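Local coordinates for serine-rich Repeat Adhesion Glycoprotein (Srr1) (Streptococcus agalactiae, PDB 4MBO), which binds fibrinogen as a serine-rich repeat surface adhesin, probably helping the bacterium attach to host tissue, at residues Pro126-Ile131 against Arg176-Asp181; Glu187-Gln192 against Gly295-Thr300. All coordinates share one frame; numbering follows the deposited sequence.

Overall arrangement
Both contacts are buried, but interaction 1 joins two domains and interaction 2 two sheets within one. Interaction 1 lies near the centre of the chain, where residues 126-131 of the Ig-like domain meet strand 169-181 of the following β-domain; its chemistry is polar, with an amide, guanidinium groups, an ammonium and a water. Interaction 2, whose centre is about 14 Å from that of interaction 1, stays within that second domain and packs its sheets face to face through aliphatic, aromatic and hydroxyl groups. They share a sheet: strands 169-181 and 186-202 are antiparallel neighbours, paired by R176 N to I190 O and K179 O to T188 N, with M178 SD packed on I190 CD1.

Interaction 1. Residues Pro126-Ile131 against Arg176-Asp181; sequences PDQRII and RIMKLD
Q128 reaches from the Ig-like domain to R176 and M178 on strand 169-181, so its amide bridges two β-domains at their junction. In adhesins of the dock, lock and latch kind, which probably include this one, ligand binds in the cleft between two such domains.

Two direct hydrogen bonds cross the interface. R176 NH2 donates to Q128 OE1 over 2.9 Å in a nearly straight bond (176°); OE1 lies in the plane of the guanidinium, while the donor NH2 stands well above the plane of the Q128 carbonyl. On the other branch, Q128 NE2 meets M178 O at 2.9 Å, this time in the carbonyl plane. The strand here is consistent with a classic β bulge, M178 and K179 both facing the single residue T188. Water adds a third link, donating to Q128 OE1 at 2.7 Å and accepting from R176 NH1. R176 NE also forms a salt bridge with D38.

Charge dominates the other edge. R129 NH2 and K179 NZ approach to 3.4 Å as two donors of like charge, a closeness probably made tolerable by acids: K179 NZ pairs with D245 OD2, which also accepts from Q128 NE2, and R129 NH1 pairs with D69.

An Asx turn shapes the loop that presents Q128 and R129. R129 N donates to D127 OD1 on the anti side of the carboxylate, while R129 NE takes the syn side of the same oxygen at 2.9 Å.

Interaction 2. Residues Glu187-Gln192 against Gly295-Thr300; sequences ETYITQ and GVLYST
S299 OG is gripped by two hydroxyls, T191 OG1 at 2.6 Å and Y189 OH at 2.7 Å. The chain of hydroxyls runs on: Y189 OH also bonds to S175 OG. S299 gets there with OG anti to its carbonyl carbon (chi1 -60°). Beside this polar group the carbons are tight: T191 CG2 presses on S299 CB at 3.5 Å, a little closer than usual van der Waals contact.

Next along the strands, L297 lies over one face of the Y189 ring. Its CB stands 3.9 Å from the ring centroid, a CH-pi contact offset toward the rim, and its CD1 comes to 3.7 Å from Y189 CG at the base of the ring. The two side chains slide past each other in opposite directions, Y189 reaching toward S299 and L297 back toward E187.

This is the interior of a β-sandwich. Strand 186-202 belongs to one antiparallel sheet and strand 295-302 to another, and the segments run in nearly the same direction; their axes come within 8.1 Å and cross at -22°. Alternate residues E187, Y189 and T191 face L297 and S299. The side chain of Y298 leaves the strand away from 187-192; its ring makes a cation-pi contact with K311 and its hydroxyl bonds to Q306.

At the far end E187 and L297 meet tip to tip, OE1 of E187 touching CD1 of L297 at 3.5 Å, while E187 OE2 accepts from Q293 N.

Interaction 1. Residues Pro126-Ile131 against Arg176-Asp181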
loop_
_atom_site.group_PDB
_atom_site.type_symbol
_atom_site.label_atom_id
_atom_site.label_comp_id
_atom_site.label_asym_id
_atom_site.label_seq_id
_atom_site.Cartn_x
_atom_site.Cartn_y
_atom_site.Cartn_z
ATOM N N PRO A 126 4.762 1.643 7.735
ATOM C CA PRO A 126 3.981 0.613 8.398
ATOM C C PRO A 126 3.437 -0.286 7.280
ATOM O O PRO A 126 2.852 0.219 6.293
ATOM C CB PRO A 126 2.853 1.403 9.077
ATOM C CG PRO A 126 3.462 2.756 9.305
ATOM C CD PRO A 126 4.261 2.989 8.060
ATOM N N ASP A 127 3.644 -1.595 7.386
ATOM C CA ASP A 127 3.312 -2.516 6.297
ATOM C C ASP A 127 1.817 -2.652 6.191
ATOM O O ASP A 127 1.156 -3.125 7.123
ATOM C CB ASP A 127 4.029 -3.853 6.524
ATOM C CG ASP A 127 3.826 -4.857 5.427
ATOM O OD1 ASP A 127 2.840 -4.785 4.659
ATOM O OD2 ASP A 127 4.682 -5.769 5.318
ATOM N N GLN A 128 1.287 -2.253 5.037
ATOM C CA GLN A 128 -0.164 -2.230 4.827
ATOM C C GLN A 128 -0.833 -3.580 4.825
ATOM O O GLN A 128 -2.082 -3.661 4.902
ATOM C CB GLN A 128 -0.525 -1.432 3.546
ATOM C CG GLN A 128 -0.075 -2.067 2.230
ATOM C CD GLN A 128 -0.550 -1.293 1.026
ATOM O OE1 GLN A 128 -0.821 -0.075 1.111
ATOM N NE2 GLN A 128 -0.640 -1.966 -0.108
ATOM N N ARG A 129 -0.034 -4.642 4.681
ATOM C CA ARG A 129 -0.564 -6.004 4.717
ATOM C C ARG A 129 -0.672 -6.531 6.148
ATOM O O ARG A 129 -1.392 -7.495 6.385
ATOM C CB ARG A 129 0.357 -6.905 3.899
ATOM C CG ARG A 129 0.292 -6.616 2.403
ATOM C CD ARG A 129 1.583 -6.925 1.661
ATOM N NE ARG A 129 2.615 -5.911 1.986
ATOM C CZ ARG A 129 3.544 -5.471 1.143
ATOM N NH1 ARG A 129 4.394 -4.516 1.528
ATOM N NH2 ARG A 129 3.621 -5.956 -0.086
ATOM N N ILE A 130 0.072 -5.919 7.063
ATOM C CA ILE A 130 0.159 -6.320 8.477
ATOM C C ILE A 130 -0.706 -5.407 9.333
ATOM O O ILE A 130 -1.574 -5.893 10.055
ATOM C CB ILE A 130 1.610 -6.314 8.942
ATOM C CG1 ILE A 130 2.458 -7.255 8.055
ATOM C CG2 ILE A 130 1.718 -6.706 10.415
ATOM C CD1 ILE A 130 2.018 -8.687 8.119
ATOM N N ILE A 131 -0.476 -4.098 9.271
ATOM C CA ILE A 131 -1.339 -3.103 9.939
ATOM C C ILE A 131 -2.270 -2.664 8.815
ATOM O O ILE A 131 -2.115 -1.595 8.239
ATOM C CB ILE A 131 -0.545 -1.936 10.507
ATOM C CG1 ILE A 131 0.561 -2.443 11.431
ATOM C CG2 ILE A 131 -1.453 -0.972 11.259
ATOM C CD1 ILE A 131 1.523 -1.378 11.881
ATOM N N ARG A 176 -9.276 2.764 -3.226
ATOM C CA ARG A 176 -7.861 3.024 -2.942
ATOM C C ARG A 176 -6.957 2.487 -4.030
ATOM O O ARG A 176 -7.168 1.405 -4.541
ATOM C CB ARG A 176 -7.535 2.334 -1.605
ATOM C CG ARG A 176 -6.211 2.683 -0.988
ATOM C CD ARG A 176 -6.100 2.060 0.410
ATOM N NE ARG A 176 -4.962 2.675 1.048
ATOM C CZ ARG A 176 -3.762 2.144 1.155
ATOM N NH1 ARG A 176 -2.801 2.888 1.667
ATOM N NH2 ARG A 176 -3.494 0.912 0.737
ATOM N N ILE A 177 -5.912 3.247 -4.396
ATOM C CA ILE A 177 -4.878 2.738 -5.226
ATOM C C ILE A 177 -3.962 2.076 -4.209
ATOM O O ILE A 177 -3.357 2.752 -3.346
ATOM C CB ILE A 177 -4.145 3.853 -5.986
ATOM C CG1 ILE A 177 -5.120 4.499 -6.962
ATOM C CG2 ILE A 177 -2.932 3.275 -6.654
ATOM C CD1 ILE A 177 -4.587 5.678 -7.743
ATOM N N MET A 178 -3.924 0.750 -4.222
ATOM C CA MET A 178 -3.185 0.045 -3.186
ATOM C C MET A 178 -1.962 -0.710 -3.645
ATOM O O MET A 178 -1.298 -1.371 -2.845
ATOM C CB MET A 178 -4.136 -0.846 -2.380
ATOM C CG MET A 178 -5.067 -1.703 -3.202
ATOM S SD MET A 178 -4.216 -2.820 -4.298
ATOM C CE MET A 178 -3.394 -3.916 -3.083
ATOM N N LYS A 179 -1.625 -0.585 -4.927
ATOM C CA LYS A 179 -0.438 -1.254 -5.461
ATOM C C LYS A 179 0.025 -0.592 -6.727
ATOM O O LYS A 179 -0.794 -0.265 -7.603
ATOM C CB LYS A 179 -0.709 -2.726 -5.772
ATOM C CG LYS A 179 0.531 -3.600 -5.933
ATOM C CD LYS A 179 1.351 -3.764 -4.649
ATOM C CE LYS A 179 0.500 -4.256 -3.475
ATOM N NZ LYS A 179 1.335 -4.725 -2.336
ATOM N N LEU A 180 1.326 -0.391 -6.813
ATOM C CA LEU A 180 1.987 0.061 -8.032
ATOM C C LEU A 180 3.045 -0.984 -8.357
ATOM O O LEU A 180 3.986 -1.161 -7.601
ATOM C CB LEU A 180 2.616 1.431 -7.848
ATOM C CG LEU A 180 1.694 2.613 -7.542
ATOM C CD1 LEU A 180 2.540 3.867 -7.262
ATOM C CD2 LEU A 180 0.667 2.857 -8.646
ATOM N N ASP A 181 2.895 -1.690 -9.469
ATOM C CA ASP A 181 3.835 -2.755 -9.849
ATOM C C ASP A 181 4.895 -2.168 -10.749
ATOM O O ASP A 181 4.594 -1.688 -11.861
ATOM C CB ASP A 181 3.082 -3.890 -10.530
ATOM C CG ASP A 181 3.949 -5.115 -10.766
ATOM O OD1 ASP A 181 5.144 -4.957 -11.136
ATOM O OD2 ASP A 181 3.416 -6.232 -10.575
HETATM O O HOH W 1 0.166 2.107 2.272
#

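Interaction 2. Residues Glu187-Gln192 against Gly295-Thr300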
loop_
_atom_site.group_PDB
_atom_site.type_symbol
_atom_site.label_atom_id
_atom_site.label_comp_id
_atom_site.label_asym_id
_atom_site.label_seq_id
_atom_site.Cartn_x
_atom_site.Cartn_y
_atom_site.Cartn_z
ATOM N N GLU A 187 -1.046 -0.235 -12.074
ATOM C CA GLU A 187 -1.591 0.155 -10.797
ATOM C C GLU A 187 -2.845 -0.640 -10.555
ATOM O O GLU A 187 -3.569 -1.012 -11.503
ATOM C CB GLU A 187 -1.881 1.654 -10.687
ATOM C CG GLU A 187 -3.018 2.167 -11.503
ATOM C CD GLU A 187 -3.153 3.697 -11.509
ATOM O OE1 GLU A 187 -4.254 4.217 -11.174
ATOM O OE2 GLU A 187 -2.196 4.374 -11.888
ATOM N N THR A 188 -3.090 -0.924 -9.284
ATOM C CA THR A 188 -4.282 -1.640 -8.886
ATOM C C THR A 188 -5.125 -0.718 -8.021
ATOM O O THR A 188 -4.696 -0.248 -6.963
ATOM C CB THR A 188 -3.958 -2.928 -8.108
ATOM O OG1 THR A 188 -3.103 -3.780 -8.897
ATOM C CG2 THR A 188 -5.226 -3.674 -7.749
ATOM N N TYR A 189 -6.348 -0.503 -8.482
ATOM C CA TYR A 189 -7.323 0.364 -7.867
ATOM C C TYR A 189 -8.463 -0.513 -7.402
ATOM O O TYR A 189 -9.175 -1.130 -8.220
ATOM C CB TYR A 189 -7.804 1.403 -8.925
ATOM C CG TYR A 189 -8.924 2.308 -8.446
ATOM C CD1 TYR A 189 -8.696 3.280 -7.488
ATOM C CD2 TYR A 189 -10.204 2.211 -8.971
ATOM C CE1 TYR A 189 -9.699 4.133 -7.055
ATOM C CE2 TYR A 189 -11.206 3.057 -8.548
ATOM C CZ TYR A 189 -10.961 4.021 -7.599
ATOM O OH TYR A 189 -11.967 4.870 -7.141
ATOM N N ILE A 190 -8.682 -0.520 -6.113
ATOM C CA ILE A 190 -9.694 -1.373 -5.517
ATOM C C ILE A 190 -10.832 -0.568 -4.914
ATOM O O ILE A 190 -10.612 0.461 -4.257
ATOM C CB ILE A 190 -9.077 -2.298 -4.463
ATOM C CG1 ILE A 190 -8.023 -3.170 -5.119
ATOM C CG2 ILE A 190 -10.168 -3.173 -3.832
ATOM C CD1 ILE A 190 -7.448 -4.246 -4.226
ATOM N N THR A 191 -12.058 -1.034 -5.174
ATOM C CA THR A 191 -13.252 -0.430 -4.684
ATOM C C THR A 191 -13.993 -1.375 -3.759
ATOM O O THR A 191 -14.232 -2.545 -4.126
ATOM C CB THR A 191 -14.195 -0.051 -5.856
ATOM O OG1 THR A 191 -13.523 0.898 -6.715
ATOM C CG2 THR A 191 -15.437 0.624 -5.333
ATOM N N GLN A 192 -14.337 -0.887 -2.568
ATOM C CA GLN A 192 -15.172 -1.647 -1.636
ATOM C C GLN A 192 -16.588 -1.091 -1.707
ATOM O O GLN A 192 -16.810 0.110 -1.529
ATOM C CB GLN A 192 -14.683 -1.556 -0.220
ATOM C CG GLN A 192 -13.310 -2.163 -0.020
ATOM C CD GLN A 192 -12.768 -1.878 1.369
ATOM O OE1 GLN A 192 -13.105 -0.845 1.988
ATOM N NE2 GLN A 192 -11.896 -2.757 1.854
ATOM N N GLY A 295 -3.671 10.665 -12.572
ATOM C CA GLY A 295 -5.064 11.011 -12.615
ATOM C C GLY A 295 -5.764 10.466 -11.406
ATOM O O GLY A 295 -5.336 9.470 -10.816
ATOM N N VAL A 296 -6.825 11.148 -11.034
ATOM C CA VAL A 296 -7.604 10.801 -9.876
ATOM C C VAL A 296 -8.765 9.917 -10.319
ATOM O O VAL A 296 -9.564 10.310 -11.134
ATOM C CB VAL A 296 -8.200 12.058 -9.225
ATOM C CG1 VAL A 296 -8.980 11.680 -7.974
ATOM C CG2 VAL A 296 -7.099 13.078 -8.901
ATOM N N LEU A 297 -8.849 8.728 -9.755
ATOM C CA LEU A 297 -9.957 7.843 -10.074
ATOM C C LEU A 297 -11.007 8.006 -8.997
ATOM O O LEU A 297 -10.696 8.365 -7.860
ATOM C CB LEU A 297 -9.483 6.404 -10.051
ATOM C CG LEU A 297 -8.577 6.005 -11.235
ATOM C CD1 LEU A 297 -7.728 4.784 -10.856
ATOM C CD2 LEU A 297 -9.429 5.786 -12.486
ATOM N N TYR A 298 -12.240 7.690 -9.344
ATOM C CA TYR A 298 -13.320 7.692 -8.373
ATOM C C TYR A 298 -14.180 6.469 -8.585
ATOM O O TYR A 298 -14.166 5.825 -9.655
ATOM C CB TYR A 298 -14.220 8.905 -8.487
ATOM C CG TYR A 298 -15.033 8.986 -9.767
ATOM C CD1 TYR A 298 -16.232 8.307 -9.886
ATOM C CD2 TYR A 298 -14.615 9.762 -10.852
ATOM C CE1 TYR A 298 -16.998 8.366 -11.043
ATOM C CE2 TYR A 298 -15.378 9.841 -12.016
ATOM C CZ TYR A 298 -16.569 9.151 -12.116
ATOM O OH TYR A 298 -17.356 9.184 -13.279
ATOM N N SER A 299 -14.902 6.126 -7.528
ATOM C CA SER A 299 -15.892 5.032 -7.549
ATOM C C SER A 299 -17.157 5.469 -6.875
ATOM O O SER A 299 -17.130 6.254 -5.921
ATOM C CB SER A 299 -15.368 3.811 -6.772
ATOM O OG SER A 299 -14.172 3.337 -7.333
ATOM N N THR A 300 -18.279 4.903 -7.311
ATOM C CA THR A 300 -19.542 5.228 -6.686
ATOM C C THR A 300 -20.353 4.001 -6.312
ATOM O O THR A 300 -20.079 2.906 -6.762
ATOM C CB THR A 300 -20.478 6.013 -7.642
ATOM O OG1 THR A 300 -21.009 5.128 -8.645
ATOM C CG2 THR A 300 -19.803 7.201 -8.281
#